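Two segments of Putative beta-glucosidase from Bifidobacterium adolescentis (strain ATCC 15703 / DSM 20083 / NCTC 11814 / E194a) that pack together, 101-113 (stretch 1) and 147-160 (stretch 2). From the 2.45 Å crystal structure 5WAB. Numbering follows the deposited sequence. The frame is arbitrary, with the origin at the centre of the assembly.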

# COMPACT_ATOMS: atom_id res chain seq x y z
N LYS A 101 -17.96 15.42 11.26
CA LYS A 101 -18.37 14.63 12.42
C LYS A 101 -18.20 13.13 12.15
O LYS A 101 -19.10 12.33 12.37
N VAL A 102 -17.01 12.76 11.67
CA VAL A 102 -16.64 11.38 11.39
C VAL A 102 -15.53 10.98 12.35
O VAL A 102 -14.43 11.53 12.29
N ALA A 103 -15.81 10.00 13.22
CA ALA A 103 -14.85 9.65 14.26
C ALA A 103 -13.78 8.68 13.78
O ALA A 103 -12.66 8.70 14.30
N VAL A 104 -14.11 7.81 12.83
CA VAL A 104 -13.16 6.83 12.31
C VAL A 104 -13.25 6.85 10.79
O VAL A 104 -14.35 6.78 10.23
N ILE A 105 -12.10 6.96 10.12
CA ILE A 105 -12.03 6.86 8.67
C ILE A 105 -11.45 5.49 8.33
O ILE A 105 -10.43 5.08 8.90
N LEU A 106 -12.11 4.77 7.42
CA LEU A 106 -11.87 3.33 7.24
C LEU A 106 -10.70 3.10 6.29
O LEU A 106 -10.86 2.76 5.12
N GLY A 107 -9.50 3.24 6.83
CA GLY A 107 -8.29 3.01 6.09
C GLY A 107 -7.10 3.17 7.00
O GLY A 107 -7.25 3.49 8.19
N PRO A 108 -5.89 2.94 6.48
CA PRO A 108 -5.63 2.52 5.11
C PRO A 108 -5.61 1.00 4.95
O PRO A 108 -5.64 0.26 5.94
N GLY A 109 -5.58 0.53 3.69
CA GLY A 109 -5.47 -0.89 3.40
C GLY A 109 -4.02 -1.22 3.10
O GLY A 109 -3.36 -0.52 2.33
N VAL A 110 -3.52 -2.27 3.75
CA VAL A 110 -2.11 -2.62 3.67
C VAL A 110 -1.91 -4.06 3.20
O VAL A 110 -0.83 -4.62 3.39
N ASN A 111 -2.92 -4.67 2.59
CA ASN A 111 -2.77 -6.04 2.11
C ASN A 111 -1.67 -6.13 1.06
O ASN A 111 -1.49 -5.24 0.23
N ILE A 112 -0.90 -7.21 1.13
CA ILE A 112 0.19 -7.45 0.19
C ILE A 112 -0.38 -7.68 -1.20
O ILE A 112 -1.36 -8.42 -1.37
N LYS A 113 0.21 -7.04 -2.20
CA LYS A 113 -0.13 -7.29 -3.60
C LYS A 113 0.60 -8.55 -4.03
O LYS A 113 1.68 -8.52 -4.64
N GLY A 147 -6.81 13.52 16.50
CA GLY A 147 -7.85 12.99 17.36
C GLY A 147 -8.90 12.15 16.67
O GLY A 147 -9.93 11.86 17.30
N VAL A 148 -8.69 11.75 15.42
CA VAL A 148 -9.65 10.97 14.65
C VAL A 148 -9.09 9.56 14.44
O VAL A 148 -7.89 9.39 14.21
N GLY A 149 -9.96 8.55 14.54
CA GLY A 149 -9.51 7.19 14.40
C GLY A 149 -9.37 6.74 12.96
O GLY A 149 -9.99 7.28 12.05
N THR A 150 -8.52 5.74 12.76
CA THR A 150 -8.35 5.06 11.48
C THR A 150 -8.78 3.60 11.63
O THR A 150 -9.17 3.16 12.71
N SER A 151 -8.69 2.86 10.53
CA SER A 151 -9.05 1.44 10.53
C SER A 151 -8.08 0.69 9.61
O SER A 151 -8.31 0.56 8.40
N LEU A 152 -6.97 0.22 10.18
CA LEU A 152 -6.05 -0.66 9.47
C LEU A 152 -6.82 -1.84 8.90
O LEU A 152 -7.40 -2.62 9.66
N LYS A 153 -6.84 -1.96 7.58
CA LYS A 153 -7.94 -2.63 6.89
C LYS A 153 -7.55 -4.00 6.34
O LYS A 153 -6.49 -4.16 5.72
N HIS A 154 -8.45 -4.96 6.57
CA HIS A 154 -8.49 -6.31 6.00
C HIS A 154 -7.38 -7.20 6.55
O HIS A 154 -6.54 -7.70 5.81
N PHE A 155 -7.45 -7.44 7.85
CA PHE A 155 -6.49 -8.27 8.58
C PHE A 155 -7.07 -9.68 8.68
O PHE A 155 -8.07 -9.89 9.39
N ALA A 156 -6.49 -10.64 7.97
CA ALA A 156 -5.35 -10.42 7.08
C ALA A 156 -5.45 -11.29 5.83
O ALA A 156 -6.39 -12.08 5.68
N ALA A 157 -4.47 -11.12 4.94
CA ALA A 157 -4.30 -11.96 3.75
C ALA A 157 -5.51 -11.89 2.83
O ALA A 157 -6.02 -12.91 2.36
N ASN A 158 -5.95 -10.66 2.55
CA ASN A 158 -7.03 -10.39 1.61
C ASN A 158 -6.39 -9.87 0.32
O ASN A 158 -6.34 -8.67 0.07
N ASN A 159 -5.92 -10.79 -0.51
CA ASN A 159 -5.07 -10.47 -1.65
C ASN A 159 -5.76 -10.69 -3.00
O ASN A 159 -5.10 -10.61 -4.04
N GLN A 160 -7.05 -11.00 -3.00
CA GLN A 160 -7.80 -11.17 -4.24
C GLN A 160 -9.27 -10.89 -3.99
O GLN A 160 -9.75 -10.96 -2.86

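The Asn 111 amide braces the corner at His 154 with a double grip. Its CB points toward stretch 2 with chi1 m, which lets Asn 111 ND2 donate to His 154 O at 2.8 Å while Asn 111 OD1 lies at the edge of the His 154 ring, taking a weak hydrogen bond from His 154 ND1 at 3.3 Å. His 154, also m, thus meets one amide twice, firmly through its carbonyl and weakly through ND1. Next door, Asn 159 (m) starts sideways but its end comes nearer, and Asn 159 ND2 donates a hydrogen bond to Ile 112 O at 2.7 Å; Ile 112 (m, m) starts sideways and its end leads away.

Upstream, where the strands run parallel, an ideal CB on Gly 149 would sit 3.2 Å from Val 104 CG2. Val 104 (t) also places CG1 3.5 Å from Thr 150 O. Ser 151 (t), Lys 153 and His 154 point toward stretch 1. Leu 106 (m, t) brings CD2 to 3.7 Å from Ser 151 CB, and Lys 153, chi1 off-well at -131° then t, p, t, bonds weakly through NZ to Leu 106 O at 3.4 Å. Leu 152 (t, p) starts away, but its CD1 meets Val 110 (m) CG2 at 3.8 Å. The rule: glycine where strands pass closely, side-chain amides where loop carbonyls take donors.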

# COMPACT_ATOMS: atom_id res chain seq x y z
CB LYS A 101 -19.82 14.94 12.81
CG LYS A 101 -20.16 16.43 12.79
CD LYS A 101 -19.22 17.30 13.61
CE LYS A 101 -19.39 17.12 15.10
NZ LYS A 101 -18.54 18.13 15.81
CB VAL A 102 -16.19 11.19 9.93
CG1 VAL A 102 -15.67 9.77 9.73
CG2 VAL A 102 -17.33 11.48 8.97
CB ALA A 103 -15.56 9.06 15.48
CB VAL A 104 -13.42 5.42 12.84
CG1 VAL A 104 -12.35 4.46 12.36
CG2 VAL A 104 -13.51 5.42 14.36
CB ILE A 105 -11.19 8.01 8.08
CG1 ILE A 105 -11.21 7.98 6.55
CG2 ILE A 105 -9.76 8.02 8.62
CD1 ILE A 105 -10.82 9.29 5.93
CB LEU A 106 -13.14 2.65 6.75
CG LEU A 106 -14.33 2.76 7.70
CD1 LEU A 106 -15.57 2.08 7.13
CD2 LEU A 106 -13.97 2.17 9.06
CB PRO A 108 -4.24 3.11 4.84
CG PRO A 108 -3.55 3.01 6.18
CD PRO A 108 -4.64 3.20 7.23
CB VAL A 110 -1.38 -2.35 5.00
CG1 VAL A 110 -1.44 -0.89 5.35
CG2 VAL A 110 -1.96 -3.19 6.13
CB ASN A 111 -4.08 -6.56 1.53
CG ASN A 111 -5.18 -6.66 2.56
OD1 ASN A 111 -6.17 -5.94 2.50
ND2 ASN A 111 -5.01 -7.56 3.52
CB ILE A 112 1.04 -8.63 0.65
CG1 ILE A 112 1.73 -8.30 1.97
CG2 ILE A 112 2.05 -9.02 -0.41
CD1 ILE A 112 2.62 -7.07 1.90
CB LYS A 113 0.24 -6.09 -4.46
CG LYS A 113 -0.40 -4.82 -3.97
CD LYS A 113 -0.14 -3.62 -4.85
CE LYS A 113 -0.66 -2.38 -4.14
NZ LYS A 113 -0.55 -1.11 -4.91
CB VAL A 148 -9.96 11.63 13.29
CG1 VAL A 148 -11.00 10.84 12.53
CG2 VAL A 148 -10.40 13.06 13.49
CB THR A 150 -6.91 5.12 10.98
OG1 THR A 150 -6.06 4.37 11.86
CG2 THR A 150 -6.42 6.54 10.91
CB SER A 151 -10.50 1.26 10.10
OG SER A 151 -10.97 -0.04 10.41
CB LEU A 152 -4.95 -1.12 10.42
CG LEU A 152 -3.70 -1.75 9.81
CD1 LEU A 152 -3.06 -0.79 8.82
CD2 LEU A 152 -2.72 -2.12 10.92
CB LYS A 153 -8.47 -1.75 5.76
CG LYS A 153 -9.98 -1.62 5.78
CD LYS A 153 -10.47 -0.45 4.93
CE LYS A 153 -10.20 -0.64 3.46
NZ LYS A 153 -10.89 0.41 2.68
CB HIS A 154 -8.45 -6.26 4.48
CG HIS A 154 -9.45 -5.30 3.91
ND1 HIS A 154 -9.24 -4.63 2.72
CD2 HIS A 154 -10.65 -4.89 4.37
CE1 HIS A 154 -10.28 -3.86 2.47
NE2 HIS A 154 -11.15 -3.99 3.46
CB PHE A 155 -6.24 -7.63 9.94
CG PHE A 155 -5.22 -8.34 10.79
CD1 PHE A 155 -3.89 -8.36 10.43
CD2 PHE A 155 -5.59 -8.91 12.00
CE1 PHE A 155 -2.95 -8.99 11.22
CE2 PHE A 155 -4.66 -9.53 12.80
CZ PHE A 155 -3.34 -9.57 12.42
CB ALA A 156 -4.04 -10.71 7.81
CB ALA A 157 -4.00 -13.41 4.16
CB ASN A 158 -8.03 -9.39 2.20
CG ASN A 158 -9.25 -9.18 1.32
OD1 ASN A 158 -9.42 -9.85 0.29
ND2 ASN A 158 -10.07 -8.21 1.68
CB ASN A 159 -3.79 -11.30 -1.57
CG ASN A 159 -3.21 -11.33 -0.17
OD1 ASN A 159 -3.26 -12.36 0.52
ND2 ASN A 159 -2.65 -10.21 0.27
CB GLN A 160 -7.61 -12.58 -4.82
CG GLN A 160 -8.32 -13.66 -4.05
CD GLN A 160 -7.91 -15.02 -4.53
OE1 GLN A 160 -6.73 -15.28 -4.75
NE2 GLN A 160 -8.88 -15.91 -4.71